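Local coordinates for ThermoDBP-single stranded DNA binding protein (Thermoproteus tenax, PDB 3TEK) that binds single-stranded DNA and, in the Thermoproteales, takes the place of the canonical single-stranded DNA-binding protein, at residues S15-V26 against G62-P70; L25-S36 against D114-D125. All coordinates share one frame; numbering follows the deposited sequence.

Contact 1 (S15-V26 against G62-P70)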
loop_
_atom_site.group_PDB
_atom_site.type_symbol
_atom_site.label_atom_id
_atom_site.label_comp_id
_atom_site.label_asym_id
_atom_site.label_seq_id
_atom_site.Cartn_x
_atom_site.Cartn_y
_atom_site.Cartn_z
ATOM N N SER A 15 -4.479 -11.464 -1.270
ATOM C CA SER A 15 -5.847 -10.979 -1.185
ATOM C C SER A 15 -6.904 -12.065 -0.947
ATOM O O SER A 15 -6.674 -13.263 -1.120
ATOM C CB SER A 15 -6.193 -10.201 -2.445
ATOM O OG SER A 15 -6.173 -11.032 -3.584
ATOM N N GLU A 16 -8.076 -11.625 -0.528
ATOM C CA GLU A 16 -9.252 -12.487 -0.481
ATOM C C GLU A 16 -10.507 -11.637 -0.534
ATOM O O GLU A 16 -10.472 -10.420 -0.300
ATOM C CB GLU A 16 -9.256 -13.369 0.771
ATOM C CG GLU A 16 -9.275 -12.634 2.104
ATOM C CD GLU A 16 -9.031 -13.587 3.259
ATOM O OE1 GLU A 16 -9.947 -14.368 3.600
ATOM O OE2 GLU A 16 -7.910 -13.569 3.809
ATOM N N LEU A 17 -11.614 -12.285 -0.861
ATOM C CA LEU A 17 -12.881 -11.584 -0.891
ATOM C C LEU A 17 -13.524 -11.584 0.489
ATOM O O LEU A 17 -13.334 -12.485 1.285
ATOM C CB LEU A 17 -13.818 -12.190 -1.942
ATOM C CG LEU A 17 -13.379 -11.891 -3.387
ATOM C CD1 LEU A 17 -14.311 -12.534 -4.406
ATOM C CD2 LEU A 17 -13.284 -10.393 -3.670
ATOM N N ILE A 18 -14.294 -10.551 0.754
ATOM C CA ILE A 18 -15.184 -10.574 1.874
ATOM C C ILE A 18 -16.539 -10.069 1.432
ATOM O O ILE A 18 -16.649 -9.255 0.521
ATOM C CB ILE A 18 -14.634 -9.752 3.043
ATOM C CG1 ILE A 18 -14.504 -8.306 2.705
ATOM C CG2 ILE A 18 -13.188 -10.230 3.449
ATOM C CD1 ILE A 18 -13.431 -7.621 3.687
ATOM N N THR A 19 -17.580 -10.563 2.067
ATOM C CA THR A 19 -18.945 -10.284 1.642
ATOM C C THR A 19 -19.654 -9.432 2.684
ATOM O O THR A 19 -19.540 -9.699 3.882
ATOM C CB THR A 19 -19.737 -11.552 1.442
ATOM O OG1 THR A 19 -19.185 -12.275 0.347
ATOM C CG2 THR A 19 -21.207 -11.222 1.146
ATOM N N LYS A 20 -20.326 -8.394 2.188
ATOM C CA LYS A 20 -21.098 -7.463 2.978
ATOM C C LYS A 20 -22.409 -7.315 2.228
ATOM O O LYS A 20 -22.492 -6.594 1.235
ATOM C CB LYS A 20 -20.369 -6.123 3.081
ATOM C CG LYS A 20 -21.098 -5.010 3.807
ATOM C CD LYS A 20 -20.190 -3.784 3.927
ATOM C CE LYS A 20 -20.925 -2.474 3.913
ATOM N NZ LYS A 20 -22.301 -2.591 4.436
ATOM N N GLY A 21 -23.430 -8.027 2.691
ATOM C CA GLY A 21 -24.719 -8.062 1.994
ATOM C C GLY A 21 -24.467 -8.664 0.636
ATOM O O GLY A 21 -23.911 -9.749 0.547
ATOM N N GLU A 22 -24.795 -7.936 -0.424
ATOM C CA GLU A 22 -24.539 -8.433 -1.781
ATOM C C GLU A 22 -23.216 -7.952 -2.361
ATOM O O GLU A 22 -22.871 -8.299 -3.479
ATOM C CB GLU A 22 -25.694 -8.053 -2.707
ATOM C CG GLU A 22 -26.991 -8.725 -2.300
ATOM C CD GLU A 22 -28.050 -8.734 -3.386
ATOM O OE1 GLU A 22 -27.833 -8.148 -4.469
ATOM O OE2 GLU A 22 -29.109 -9.346 -3.148
ATOM N N LYS A 23 -22.475 -7.167 -1.589
ATOM C CA LYS A 23 -21.273 -6.548 -2.095
ATOM C C LYS A 23 -20.061 -7.412 -1.748
ATOM O O LYS A 23 -19.969 -7.970 -0.662
ATOM C CB LYS A 23 -21.109 -5.128 -1.535
ATOM C CG LYS A 23 -22.384 -4.223 -1.590
ATOM C CD LYS A 23 -22.596 -3.494 -2.960
ATOM C CE LYS A 23 -23.718 -2.411 -2.918
ATOM N NZ LYS A 23 -25.034 -2.976 -2.518
ATOM N N LYS A 24 -19.150 -7.556 -2.691
ATOM C CA LYS A 24 -17.901 -8.216 -2.431
ATOM C C LYS A 24 -16.825 -7.138 -2.312
ATOM O O LYS A 24 -16.730 -6.269 -3.160
ATOM C CB LYS A 24 -17.559 -9.146 -3.575
ATOM C CG LYS A 24 -18.529 -10.266 -3.750
ATOM C CD LYS A 24 -18.229 -11.403 -2.793
ATOM C CE LYS A 24 -18.961 -12.704 -3.211
ATOM N NZ LYS A 24 -20.270 -12.808 -2.526
ATOM N N LEU A 25 -16.026 -7.192 -1.260
ATOM C CA LEU A 25 -14.874 -6.307 -1.124
ATOM C C LEU A 25 -13.601 -7.143 -1.179
ATOM O O LEU A 25 -13.642 -8.359 -0.997
ATOM C CB LEU A 25 -14.952 -5.493 0.166
ATOM C CG LEU A 25 -16.231 -4.636 0.225
ATOM C CD1 LEU A 25 -17.169 -5.222 1.206
ATOM C CD2 LEU A 25 -15.918 -3.207 0.641
ATOM N N VAL A 26 -12.482 -6.469 -1.406
ATOM C CA VAL A 26 -11.198 -7.134 -1.508
ATOM C C VAL A 26 -10.335 -6.725 -0.335
ATOM O O VAL A 26 -9.976 -5.550 -0.193
ATOM C CB VAL A 26 -10.490 -6.816 -2.837
ATOM C CG1 VAL A 26 -9.215 -7.672 -2.980
ATOM C CG2 VAL A 26 -11.442 -7.068 -4.049
ATOM N N GLY A 62 -3.488 -6.412 -9.440
ATOM C CA GLY A 62 -3.173 -7.818 -9.214
ATOM C C GLY A 62 -4.216 -8.523 -8.360
ATOM O O GLY A 62 -4.648 -9.611 -8.701
ATOM N N SER A 63 -4.626 -7.898 -7.255
ATOM C CA SER A 63 -5.669 -8.487 -6.406
ATOM C C SER A 63 -7.022 -8.594 -7.149
ATOM O O SER A 63 -7.743 -9.566 -6.976
ATOM C CB SER A 63 -5.836 -7.719 -5.105
ATOM O OG SER A 63 -4.600 -7.656 -4.385
ATOM N N LEU A 64 -7.357 -7.608 -7.966
ATOM C CA LEU A 64 -8.607 -7.670 -8.692
ATOM C C LEU A 64 -8.641 -8.835 -9.697
ATOM O O LEU A 64 -9.644 -9.526 -9.817
ATOM C CB LEU A 64 -8.915 -6.332 -9.370
ATOM C CG LEU A 64 -9.407 -5.222 -8.422
ATOM C CD1 LEU A 64 -9.298 -3.895 -9.079
ATOM C CD2 LEU A 64 -10.844 -5.456 -7.914
ATOM N N ARG A 65 -7.537 -9.024 -10.395
ATOM C CA ARG A 65 -7.360 -10.165 -11.282
ATOM C C ARG A 65 -7.457 -11.490 -10.541
ATOM O O ARG A 65 -8.117 -12.402 -11.020
ATOM C CB ARG A 65 -6.003 -10.100 -11.987
ATOM C CG ARG A 65 -5.916 -9.014 -13.007
ATOM C CD ARG A 65 -4.643 -9.128 -13.876
ATOM N NE ARG A 65 -4.135 -7.789 -14.189
ATOM C CZ ARG A 65 -3.101 -7.191 -13.595
ATOM N NH1 ARG A 65 -2.382 -7.821 -12.663
ATOM N NH2 ARG A 65 -2.762 -5.959 -13.972
ATOM N N GLU A 66 -6.773 -11.583 -9.394
ATOM C CA GLU A 66 -6.808 -12.788 -8.537
ATOM C C GLU A 66 -8.235 -13.156 -8.177
ATOM O O GLU A 66 -8.702 -14.281 -8.424
ATOM C CB GLU A 66 -6.057 -12.541 -7.232
ATOM C CG GLU A 66 -4.602 -12.863 -7.272
ATOM C CD GLU A 66 -4.345 -14.350 -7.035
ATOM O OE1 GLU A 66 -4.881 -14.907 -6.038
ATOM O OE2 GLU A 66 -3.604 -14.951 -7.846
ATOM N N GLN A 67 -8.942 -12.184 -7.615
ATOM C CA GLN A 67 -10.269 -12.456 -7.084
ATOM C C GLN A 67 -11.406 -12.557 -8.114
ATOM O O GLN A 67 -12.317 -13.359 -7.920
ATOM C CB GLN A 67 -10.617 -11.438 -5.989
ATOM C CG GLN A 67 -9.648 -11.510 -4.806
ATOM C CD GLN A 67 -9.410 -12.931 -4.320
ATOM O OE1 GLN A 67 -10.325 -13.762 -4.297
ATOM N NE2 GLN A 67 -8.176 -13.214 -3.917
ATOM N N PHE A 68 -11.368 -11.754 -9.170
ATOM C CA PHE A 68 -12.470 -11.716 -10.155
ATOM C C PHE A 68 -12.118 -12.228 -11.564
ATOM O O PHE A 68 -12.942 -12.127 -12.466
ATOM C CB PHE A 68 -12.996 -10.293 -10.292
ATOM C CG PHE A 68 -13.526 -9.733 -9.019
ATOM C CD1 PHE A 68 -14.765 -10.145 -8.529
ATOM C CD2 PHE A 68 -12.794 -8.797 -8.309
ATOM C CE1 PHE A 68 -15.263 -9.636 -7.340
ATOM C CE2 PHE A 68 -13.272 -8.265 -7.115
ATOM C CZ PHE A 68 -14.521 -8.682 -6.629
ATOM N N GLY A 69 -10.894 -12.724 -11.749
ATOM C CA GLY A 69 -10.402 -13.164 -13.059
ATOM C C GLY A 69 -10.139 -12.023 -14.034
ATOM O O GLY A 69 -9.921 -10.897 -13.613
ATOM N N PRO A 70 -10.195 -12.296 -15.352
ATOM C CA PRO A 70 -9.797 -11.261 -16.314
ATOM C C PRO A 70 -10.674 -10.011 -16.274
ATOM O O PRO A 70 -10.157 -8.924 -16.512
ATOM C CB PRO A 70 -9.901 -11.971 -17.680
ATOM C CG PRO A 70 -10.847 -13.073 -17.467
ATOM C CD PRO A 70 -10.643 -13.524 -16.033
HETATM O O HOH W 1 -3.653 -13.849 -3.133
HETATM O O HOH W 2 -3.757 -10.849 -4.631
HETATM O O HOH W 3 -11.311 -14.754 -1.588
#
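With OG of Ser15 set between its own backbone N and carbonyl carbon (chi1 64°) and the Gln67 chain bent at chi2 (-48°), the serine hydroxyl comes to the N-H side of the glutamine amide, close to its plane, where the edge strand passes the last turn of helix 52-68. Gln67 NE2 donates to Ser15 OG over 3.0 Å, the N-H...O line nearly straight at 167°. The other end of the amide is held through a water, which donates to Gln67 OE1 and accepts from Leu17 N, and so ties the glutamine to the strand backbone at a second point. A further water joins Ser15 OG to Ser63 OG, weakly on the Ser63 side; the Ser63 hydroxyl also bonds to Ala59 one turn earlier in the helix.

Beside these polar groups the contact turns apolar. Leu17 slides past Gln67 in the opposite direction, its CD2 lying 3.7 Å from Gln67 CB and 3.6 Å from Phe68 CZ. On the neighbouring strand Val26 approaches Phe68 from the opposite direction, its CG2 oblique to the ring and 3.8 Å from Phe68 CE2, while Lys24 CB lies at the ring edge, 4.3 Å from Phe68 CZ. Phe68 also leans on Ile75 of helix 71-79. One straight bond and a water bridge thus set the rotation of the Gln67 amide, next to a small hydrophobic patch, making the joint part solvated and part apolar.

Contact 2 (L25-S36 against D114-D125); sequences LVLIRWNTGKTS and DIFMISTELVLD
Val26, Ile28 and Trp30 pair with Leu124, Leu122 and Thr120 by backbone hydrogen bonds, each antiparallel pair bonded in both directions, with Ile28 N 2.7 Å from Leu122 O. Thr32 N to Ile118 O (3.0 Å) carries the run past Asn31; the pairing then shifts by one residue and resumes at Thr35 with Phe116.

Side-chain hydrogen bonds lie at the shift. Asn31 OD1 accepts from Gly33 N at 2.8 Å, an Asx turn, the donor 37° out of the carbonyl plane. Set between its backbone N and carbonyl carbon (chi1 63°), Thr32 OG1 replaces a backbone carbonyl as acceptor for Ile118 N (3.1 Å), and donates to Gly33 O.

Among apolar contacts, Trp30 CE3 meets Leu122 CD1 at 4.0 Å on the face packed against helices 52-68 and 83-108. Leu27 CD1 and Val123 CG2 touch at 3.9 Å on the other face.

Charge appears on that second face, where Arg29 and Glu121 run side by side in a long salt bridge, NE to OE2 3.9 Å. Arg29 has another to Glu16; Glu121 accepts from Asn134. Strands 23-31 and 116-124 are the inner strands of a four-stranded antiparallel sheet with helices packed on one face.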
loop_
_atom_site.group_PDB
_atom_site.type_symbol
_atom_site.label_atom_id
_atom_site.label_comp_id
_atom_site.label_asym_id
_atom_site.label_seq_id
_atom_site.Cartn_x
_atom_site.Cartn_y
_atom_site.Cartn_z
ATOM N N LEU A 25 -16.026 -7.192 -1.260
ATOM C CA LEU A 25 -14.874 -6.307 -1.124
ATOM C C LEU A 25 -13.601 -7.143 -1.179
ATOM O O LEU A 25 -13.642 -8.359 -0.997
ATOM C CB LEU A 25 -14.952 -5.493 0.166
ATOM C CG LEU A 25 -16.231 -4.636 0.225
ATOM C CD1 LEU A 25 -17.169 -5.222 1.206
ATOM C CD2 LEU A 25 -15.918 -3.207 0.641
ATOM N N VAL A 26 -12.482 -6.469 -1.406
ATOM C CA VAL A 26 -11.198 -7.134 -1.508
ATOM C C VAL A 26 -10.335 -6.725 -0.335
ATOM O O VAL A 26 -9.976 -5.550 -0.193
ATOM C CB VAL A 26 -10.490 -6.816 -2.837
ATOM C CG1 VAL A 26 -9.215 -7.672 -2.980
ATOM C CG2 VAL A 26 -11.442 -7.068 -4.049
ATOM N N LEU A 27 -10.034 -7.702 0.522
ATOM C CA LEU A 27 -9.022 -7.522 1.571
ATOM C C LEU A 27 -7.636 -7.742 0.973
ATOM O O LEU A 27 -7.370 -8.800 0.421
ATOM C CB LEU A 27 -9.267 -8.489 2.721
ATOM C CG LEU A 27 -8.299 -8.482 3.901
ATOM C CD1 LEU A 27 -8.158 -7.100 4.521
ATOM C CD2 LEU A 27 -8.777 -9.461 4.934
ATOM N N ILE A 28 -6.766 -6.737 1.064
ATOM C CA ILE A 28 -5.447 -6.838 0.484
ATOM C C ILE A 28 -4.383 -6.726 1.578
ATOM O O ILE A 28 -4.371 -5.780 2.368
ATOM C CB ILE A 28 -5.202 -5.759 -0.547
ATOM C CG1 ILE A 28 -6.267 -5.810 -1.651
ATOM C CG2 ILE A 28 -3.802 -5.894 -1.140
ATOM C CD1 ILE A 28 -6.048 -4.781 -2.692
ATOM N N ARG A 29 -3.493 -7.713 1.603
ATOM C CA ARG A 29 -2.330 -7.699 2.462
ATOM C C ARG A 29 -1.157 -7.325 1.586
ATOM O O ARG A 29 -0.843 -8.041 0.640
ATOM C CB ARG A 29 -2.101 -9.070 3.098
ATOM C CG ARG A 29 -3.223 -9.484 4.043
ATOM C CD ARG A 29 -3.138 -10.930 4.500
ATOM N NE ARG A 29 -4.400 -11.306 5.146
ATOM C CZ ARG A 29 -5.237 -12.274 4.759
ATOM N NH1 ARG A 29 -4.966 -13.061 3.718
ATOM N NH2 ARG A 29 -6.355 -12.479 5.455
ATOM N N TRP A 30 -0.502 -6.216 1.914
ATOM C CA TRP A 30 0.507 -5.645 1.043
ATOM C C TRP A 30 1.814 -5.389 1.782
ATOM O O TRP A 30 1.839 -4.673 2.771
ATOM C CB TRP A 30 -0.057 -4.355 0.438
ATOM C CG TRP A 30 0.902 -3.537 -0.371
ATOM C CD1 TRP A 30 1.832 -3.993 -1.249
ATOM C CD2 TRP A 30 1.013 -2.108 -0.375
ATOM N NE1 TRP A 30 2.514 -2.947 -1.805
ATOM C CE2 TRP A 30 2.040 -1.775 -1.285
ATOM C CE3 TRP A 30 0.363 -1.085 0.312
ATOM C CZ2 TRP A 30 2.422 -0.455 -1.540
ATOM C CZ3 TRP A 30 0.743 0.228 0.058
ATOM C CH2 TRP A 30 1.762 0.529 -0.867
ATOM N N ASN A 31 2.893 -6.006 1.322
ATOM C CA ASN A 31 4.227 -5.678 1.830
ATOM C C ASN A 31 4.965 -4.904 0.774
ATOM O O ASN A 31 5.058 -5.340 -0.345
ATOM C CB ASN A 31 5.032 -6.926 2.226
ATOM C CG ASN A 31 6.368 -6.583 2.965
ATOM O OD1 ASN A 31 6.984 -5.530 2.738
ATOM N ND2 ASN A 31 6.807 -7.485 3.848
ATOM N N THR A 32 5.506 -3.750 1.159
ATOM C CA THR A 32 6.171 -2.841 0.230
ATOM C C THR A 32 7.421 -3.432 -0.362
ATOM O O THR A 32 7.869 -3.021 -1.439
ATOM C CB THR A 32 6.648 -1.558 0.956
ATOM O OG1 THR A 32 7.627 -1.903 1.949
ATOM C CG2 THR A 32 5.465 -0.846 1.611
ATOM N N GLY A 33 8.017 -4.355 0.382
ATOM C CA GLY A 33 9.334 -4.834 0.089
ATOM C C GLY A 33 10.364 -3.979 0.769
ATOM O O GLY A 33 10.066 -2.928 1.377
ATOM N N LYS A 34 11.587 -4.477 0.683
ATOM C CA LYS A 34 12.757 -3.869 1.305
ATOM C C LYS A 34 13.041 -2.573 0.553
ATOM O O LYS A 34 13.266 -2.592 -0.659
ATOM C CB LYS A 34 13.934 -4.862 1.201
ATOM C CG LYS A 34 15.183 -4.586 2.037
ATOM C CD LYS A 34 16.053 -5.867 2.055
ATOM C CE LYS A 34 17.513 -5.621 2.346
ATOM N NZ LYS A 34 18.276 -6.871 2.074
ATOM N N THR A 35 13.026 -1.448 1.254
ATOM C CA THR A 35 13.124 -0.152 0.582
ATOM C C THR A 35 13.651 0.919 1.541
ATOM O O THR A 35 14.032 0.612 2.660
ATOM C CB THR A 35 11.767 0.269 -0.001
ATOM O OG1 THR A 35 11.915 1.476 -0.761
ATOM C CG2 THR A 35 10.740 0.477 1.094
ATOM N N SER A 36 13.685 2.160 1.090
ATOM C CA SER A 36 14.104 3.270 1.937
ATOM C C SER A 36 13.047 4.323 1.784
ATOM O O SER A 36 12.215 4.220 0.858
ATOM C CB SER A 36 15.455 3.835 1.490
ATOM O OG SER A 36 15.377 4.371 0.174
ATOM N N ASP A 114 18.374 4.562 6.249
ATOM C CA ASP A 114 17.990 3.263 6.786
ATOM C C ASP A 114 17.018 2.510 5.856
ATOM O O ASP A 114 16.310 3.100 5.033
ATOM C CB ASP A 114 17.415 3.384 8.187
ATOM C CG ASP A 114 18.492 3.421 9.261
ATOM O OD1 ASP A 114 19.702 3.215 8.971
ATOM O OD2 ASP A 114 18.114 3.657 10.422
ATOM N N ILE A 115 17.039 1.195 5.973
ATOM C CA ILE A 115 16.255 0.324 5.107
ATOM C C ILE A 115 15.187 -0.354 5.941
ATOM O O ILE A 115 15.372 -0.545 7.141
ATOM C CB ILE A 115 17.144 -0.714 4.424
ATOM C CG1 ILE A 115 18.141 -0.005 3.539
ATOM C CG2 ILE A 115 16.336 -1.613 3.528
ATOM C CD1 ILE A 115 17.500 0.853 2.491
ATOM N N PHE A 116 14.070 -0.705 5.298
ATOM C CA PHE A 116 12.904 -1.264 5.989
ATOM C C PHE A 116 11.872 -1.859 5.023
ATOM O O PHE A 116 11.933 -1.639 3.805
ATOM C CB PHE A 116 12.214 -0.182 6.834
ATOM C CG PHE A 116 11.726 0.985 6.040
ATOM C CD1 PHE A 116 10.496 0.932 5.363
ATOM C CD2 PHE A 116 12.490 2.135 5.937
ATOM C CE1 PHE A 116 10.051 2.022 4.603
ATOM C CE2 PHE A 116 12.067 3.225 5.170
ATOM C CZ PHE A 116 10.852 3.181 4.516
ATOM N N MET A 117 10.887 -2.535 5.563
ATOM C CA MET A 117 9.706 -2.827 4.806
ATOM C C MET A 117 8.453 -2.654 5.646
ATOM O O MET A 117 8.464 -2.864 6.831
ATOM C CB MET A 117 9.775 -4.209 4.195
ATOM C CG MET A 117 10.160 -5.257 5.124
ATOM S SD MET A 117 10.515 -6.793 4.308
ATOM C CE MET A 117 11.047 -7.706 5.691
ATOM N N ILE A 118 7.382 -2.239 5.023
ATOM C CA ILE A 118 6.147 -2.054 5.731
ATOM C C ILE A 118 5.155 -3.070 5.238
ATOM O O ILE A 118 5.015 -3.263 4.070
ATOM C CB ILE A 118 5.613 -0.672 5.474
ATOM C CG1 ILE A 118 6.585 0.339 6.038
ATOM C CG2 ILE A 118 4.264 -0.478 6.087
ATOM C CD1 ILE A 118 6.372 1.691 5.567
ATOM N N SER A 119 4.483 -3.735 6.147
ATOM C CA SER A 119 3.359 -4.561 5.766
ATOM C C SER A 119 2.107 -3.925 6.361
ATOM O O SER A 119 2.090 -3.487 7.533
ATOM C CB SER A 119 3.494 -5.980 6.274
ATOM O OG SER A 119 3.382 -5.981 7.680
ATOM N N THR A 120 1.066 -3.875 5.555
ATOM C CA THR A 120 -0.198 -3.321 6.020
ATOM C C THR A 120 -1.361 -4.030 5.348
ATOM O O THR A 120 -1.166 -4.901 4.497
ATOM C CB THR A 120 -0.248 -1.802 5.805
ATOM O OG1 THR A 120 -1.394 -1.258 6.506
ATOM C CG2 THR A 120 -0.256 -1.472 4.303
ATOM N N GLU A 121 -2.563 -3.705 5.785
ATOM C CA GLU A 121 -3.777 -4.265 5.209
ATOM C C GLU A 121 -4.689 -3.160 4.727
ATOM O O GLU A 121 -4.813 -2.126 5.383
ATOM C CB GLU A 121 -4.537 -5.075 6.238
ATOM C CG GLU A 121 -3.832 -6.312 6.698
ATOM C CD GLU A 121 -4.790 -7.318 7.354
ATOM O OE1 GLU A 121 -6.017 -7.041 7.501
ATOM O OE2 GLU A 121 -4.293 -8.390 7.712
ATOM N N LEU A 122 -5.313 -3.406 3.576
ATOM C CA LEU A 122 -6.270 -2.499 2.930
ATOM C C LEU A 122 -7.550 -3.281 2.576
ATOM O O LEU A 122 -7.489 -4.499 2.309
ATOM C CB LEU A 122 -5.663 -1.927 1.622
ATOM C CG LEU A 122 -4.151 -1.578 1.625
ATOM C CD1 LEU A 122 -3.609 -1.316 0.231
ATOM C CD2 LEU A 122 -3.880 -0.355 2.532
ATOM N N VAL A 123 -8.686 -2.586 2.571
ATOM C CA VAL A 123 -9.949 -3.133 2.006
ATOM C C VAL A 123 -10.378 -2.215 0.847
ATOM O O VAL A 123 -10.536 -1.002 1.020
ATOM C CB VAL A 123 -11.072 -3.224 3.074
ATOM C CG1 VAL A 123 -12.446 -3.705 2.456
ATOM C CG2 VAL A 123 -10.667 -4.172 4.200
ATOM N N LEU A 124 -10.496 -2.780 -0.339
ATOM C CA LEU A 124 -10.947 -2.025 -1.495
ATOM C C LEU A 124 -12.403 -2.344 -1.743
ATOM O O LEU A 124 -12.760 -3.512 -1.873
ATOM C CB LEU A 124 -10.137 -2.373 -2.733
ATOM C CG LEU A 124 -10.642 -1.853 -4.106
ATOM C CD1 LEU A 124 -10.530 -0.335 -4.213
ATOM C CD2 LEU A 124 -9.874 -2.529 -5.222
ATOM N N ASP A 125 -13.227 -1.303 -1.861
ATOM C CA ASP A 125 -14.588 -1.465 -2.387
ATOM C C ASP A 125 -14.505 -1.343 -3.915
ATOM O O ASP A 125 -14.314 -0.250 -4.429
ATOM C CB ASP A 125 -15.529 -0.386 -1.795
ATOM C CG ASP A 125 -16.973 -0.550 -2.246
ATOM O OD1 ASP A 125 -17.222 -1.109 -3.349
ATOM O OD2 ASP A 125 -17.876 -0.111 -1.513
#

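Both contacts use strand 23-31, and they share Leu25 and Val26. Contact 2 is the more central and more buried, its centre about 4 Å from the chain centre, and joins the two inner strands of the sheet; contact 1, about 17 Å from the chain centre, is peripheral and more open to solvent, docking the hairpin onto the end of helix 52-68. Their chemistry follows: main-chain bonding broken by one shift in register, with a buried apolar face, in contact 2; a side-chain amide, bridging waters and a small apolar patch in contact 1. They meet at the salt bridge of Glu16 with Arg29, and at Ser63 OG, packed 3.6 Å from Ile28 CD1.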